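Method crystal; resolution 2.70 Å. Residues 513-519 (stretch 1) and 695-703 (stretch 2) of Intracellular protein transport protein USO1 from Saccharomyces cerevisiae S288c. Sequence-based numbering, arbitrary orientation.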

# COMPACT_ATOMS: atom_id res chain seq x y z
N ASN A 513 26.72 -1.23 -2.24
CA ASN A 513 25.51 -1.61 -1.49
C ASN A 513 25.30 -0.58 -0.38
O ASN A 513 25.17 -0.94 0.78
N PRO A 514 25.31 0.73 -0.67
CA PRO A 514 25.34 1.73 0.40
C PRO A 514 24.21 1.48 1.42
O PRO A 514 24.47 1.59 2.63
N PHE A 515 23.02 1.11 0.92
CA PHE A 515 21.76 1.02 1.70
C PHE A 515 21.91 -0.01 2.84
O PHE A 515 21.34 0.19 3.95
N LYS A 516 22.72 -1.05 2.64
CA LYS A 516 23.10 -1.94 3.76
C LYS A 516 23.45 -1.13 5.02
O LYS A 516 23.05 -1.52 6.15
N LEU A 517 24.22 -0.05 4.87
CA LEU A 517 24.62 0.74 6.05
C LEU A 517 23.43 1.59 6.50
O LEU A 517 23.16 1.72 7.67
N PHE A 518 22.68 2.11 5.54
CA PHE A 518 21.53 3.03 5.79
C PHE A 518 20.46 2.34 6.64
O PHE A 518 20.02 2.86 7.66
N PHE A 519 20.08 1.12 6.25
CA PHE A 519 19.17 0.23 7.01
C PHE A 519 19.73 -0.02 8.41
O PHE A 519 18.98 0.29 9.39
N GLY A 695 21.10 4.77 -10.60
CA GLY A 695 19.88 3.95 -10.39
C GLY A 695 19.56 3.73 -8.91
O GLY A 695 18.85 2.75 -8.60
N LEU A 696 20.06 4.61 -8.03
CA LEU A 696 19.94 4.52 -6.55
C LEU A 696 18.78 5.41 -6.11
O LEU A 696 18.58 6.51 -6.59
N PRO A 697 17.96 4.94 -5.16
CA PRO A 697 16.92 5.80 -4.60
C PRO A 697 17.53 7.08 -4.02
O PRO A 697 18.60 7.02 -3.51
N LYS A 698 16.78 8.19 -4.08
CA LYS A 698 17.20 9.50 -3.53
C LYS A 698 16.78 9.55 -2.06
O LYS A 698 15.90 10.42 -1.68
N VAL A 699 17.40 8.66 -1.29
CA VAL A 699 17.11 8.47 0.16
C VAL A 699 18.46 8.62 0.85
O VAL A 699 19.37 7.78 0.56
N TYR A 700 18.55 9.54 1.80
CA TYR A 700 19.82 9.87 2.50
C TYR A 700 19.66 9.78 4.02
O TYR A 700 20.52 9.23 4.69
N PHE A 701 18.56 10.33 4.55
CA PHE A 701 18.32 10.53 5.99
C PHE A 701 17.27 9.54 6.51
O PHE A 701 16.16 9.53 6.06
N SER A 702 17.63 8.74 7.49
CA SER A 702 16.70 8.05 8.40
C SER A 702 15.76 9.07 9.04
O SER A 702 16.23 10.14 9.49
N THR A 703 14.48 8.70 9.07
CA THR A 703 13.37 9.51 9.60
C THR A 703 13.66 9.89 11.06
O THR A 703 13.30 11.01 11.52

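The two stretches meet through apolar side chains, and no hydrogen bond crosses between them. Stretch 1 is largely helical, while stretch 2 has no regular helix or strand. Together they bury 346 Å².

Apolar contacts come first. Pro 514, Phe 515 and Phe 518 of stretch 1 point toward stretch 2. Leu 696, Pro 697 and Val 699 point back toward them. The Pro 514 ring, pucker C-gamma endo, places CG 3.9 Å from CD1 of Leu 696, whose rotamer is m at chi1 and t at chi2. Phe 515 has chi1 m (-85°). Its ring reaches both Pro 697 and Val 699: CE2 lies 3.6 Å from CD of Pro 697, and CE1 lies 3.9 Å from CB of Val 699. Phe 518 has chi1 t (171°), and its CZ is 3.7 Å from CG1 of Val 699. Val 699, also t, therefore touches both aromatic rings. Its CG1 makes an off-centre CH-pi contact with Phe 518, 4.2 Å from the ring centroid.

The rings also pack against backbone. CZ of Phe 515 is 3.4 Å from O of Val 699. CE1 of Phe 518 approaches O of Tyr 700 at 3.7 Å and, at the ring edge, N of Ser 702 at 3.3 Å. Tyr 700 and Phe 701, both m at chi1, start away from stretch 1, so Phe 518 meets their main chain.

The polar side chains make no hydrogen bond across the contact. Asn 513 (chi1 t) is an N-cap: its OD1 accepts a weak hydrogen bond from N of Lys 516 at 3.5 Å. Ser 702, with chi1 t and CB sideways, caps a backbone N just past the stretch. Lys 516 and Thr 703 do not touch the opposing stretch; their NZ and OG1 are hydrogen-bonded elsewhere in the structure. Lys 698 points away.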

# COMPACT_ATOMS: atom_id res chain seq x y z
CB ASN A 513 25.64 -3.03 -0.94
CG ASN A 513 24.38 -3.52 -0.28
OD1 ASN A 513 23.36 -2.81 -0.27
ND2 ASN A 513 24.43 -4.73 0.26
CB PRO A 514 25.19 3.08 -0.34
CG PRO A 514 24.61 2.66 -1.71
CD PRO A 514 25.23 1.31 -2.00
CB PHE A 515 20.59 0.79 0.74
CG PHE A 515 20.12 2.11 0.20
CD1 PHE A 515 19.56 3.02 1.06
CD2 PHE A 515 20.27 2.44 -1.12
CE1 PHE A 515 19.16 4.25 0.61
CE2 PHE A 515 19.86 3.68 -1.57
CZ PHE A 515 19.33 4.59 -0.70
CB LYS A 516 24.34 -2.73 3.40
CG LYS A 516 24.95 -3.49 4.54
CD LYS A 516 25.83 -4.61 4.08
CE LYS A 516 27.19 -4.11 3.62
NZ LYS A 516 27.98 -5.27 3.12
CB LEU A 517 25.83 1.58 5.67
CG LEU A 517 26.72 2.08 6.79
CD1 LEU A 517 27.04 3.53 6.51
CD2 LEU A 517 26.13 1.90 8.16
CB PHE A 518 20.97 3.54 4.47
CG PHE A 518 19.69 4.30 4.69
CD1 PHE A 518 19.70 5.58 5.19
CD2 PHE A 518 18.46 3.64 4.58
CE1 PHE A 518 18.50 6.23 5.48
CE2 PHE A 518 17.28 4.29 4.88
CZ PHE A 518 17.29 5.59 5.33
CB PHE A 519 18.83 -1.00 6.18
CG PHE A 519 17.89 -0.68 5.04
CD1 PHE A 519 16.79 0.13 5.24
CD2 PHE A 519 18.09 -1.24 3.77
CE1 PHE A 519 15.94 0.44 4.18
CE2 PHE A 519 17.23 -0.96 2.71
CZ PHE A 519 16.18 -0.09 2.91
CB LEU A 696 21.25 4.97 -5.87
CG LEU A 696 22.41 3.97 -5.90
CD1 LEU A 696 23.56 4.45 -5.03
CD2 LEU A 696 21.97 2.58 -5.47
CB PRO A 697 16.33 4.93 -3.50
CG PRO A 697 16.59 3.53 -3.99
CD PRO A 697 17.97 3.59 -4.61
CB LYS A 698 16.62 10.65 -4.36
CG LYS A 698 17.15 10.70 -5.79
CD LYS A 698 16.66 11.91 -6.54
CE LYS A 698 17.11 11.90 -7.99
NZ LYS A 698 17.10 13.27 -8.56
CB VAL A 699 16.44 7.10 0.45
CG1 VAL A 699 16.33 6.80 1.93
CG2 VAL A 699 15.06 7.03 -0.19
CB TYR A 700 20.25 11.27 2.00
CG TYR A 700 20.38 11.32 0.49
CD1 TYR A 700 21.32 10.53 -0.16
CD2 TYR A 700 19.52 12.07 -0.28
CE1 TYR A 700 21.41 10.52 -1.54
CE2 TYR A 700 19.60 12.05 -1.67
CZ TYR A 700 20.58 11.30 -2.29
OH TYR A 700 20.69 11.27 -3.65
CB PHE A 701 17.88 11.98 6.24
CG PHE A 701 18.93 12.95 5.78
CD1 PHE A 701 19.96 13.32 6.64
CD2 PHE A 701 18.97 13.39 4.48
CE1 PHE A 701 20.98 14.15 6.21
CE2 PHE A 701 19.99 14.22 4.05
CZ PHE A 701 20.99 14.61 4.91
CB SER A 702 17.38 7.29 9.46
OG SER A 702 16.48 7.08 10.52
CB THR A 703 12.03 8.79 9.46
OG1 THR A 703 11.16 9.69 10.14
CG2 THR A 703 12.01 7.39 10.05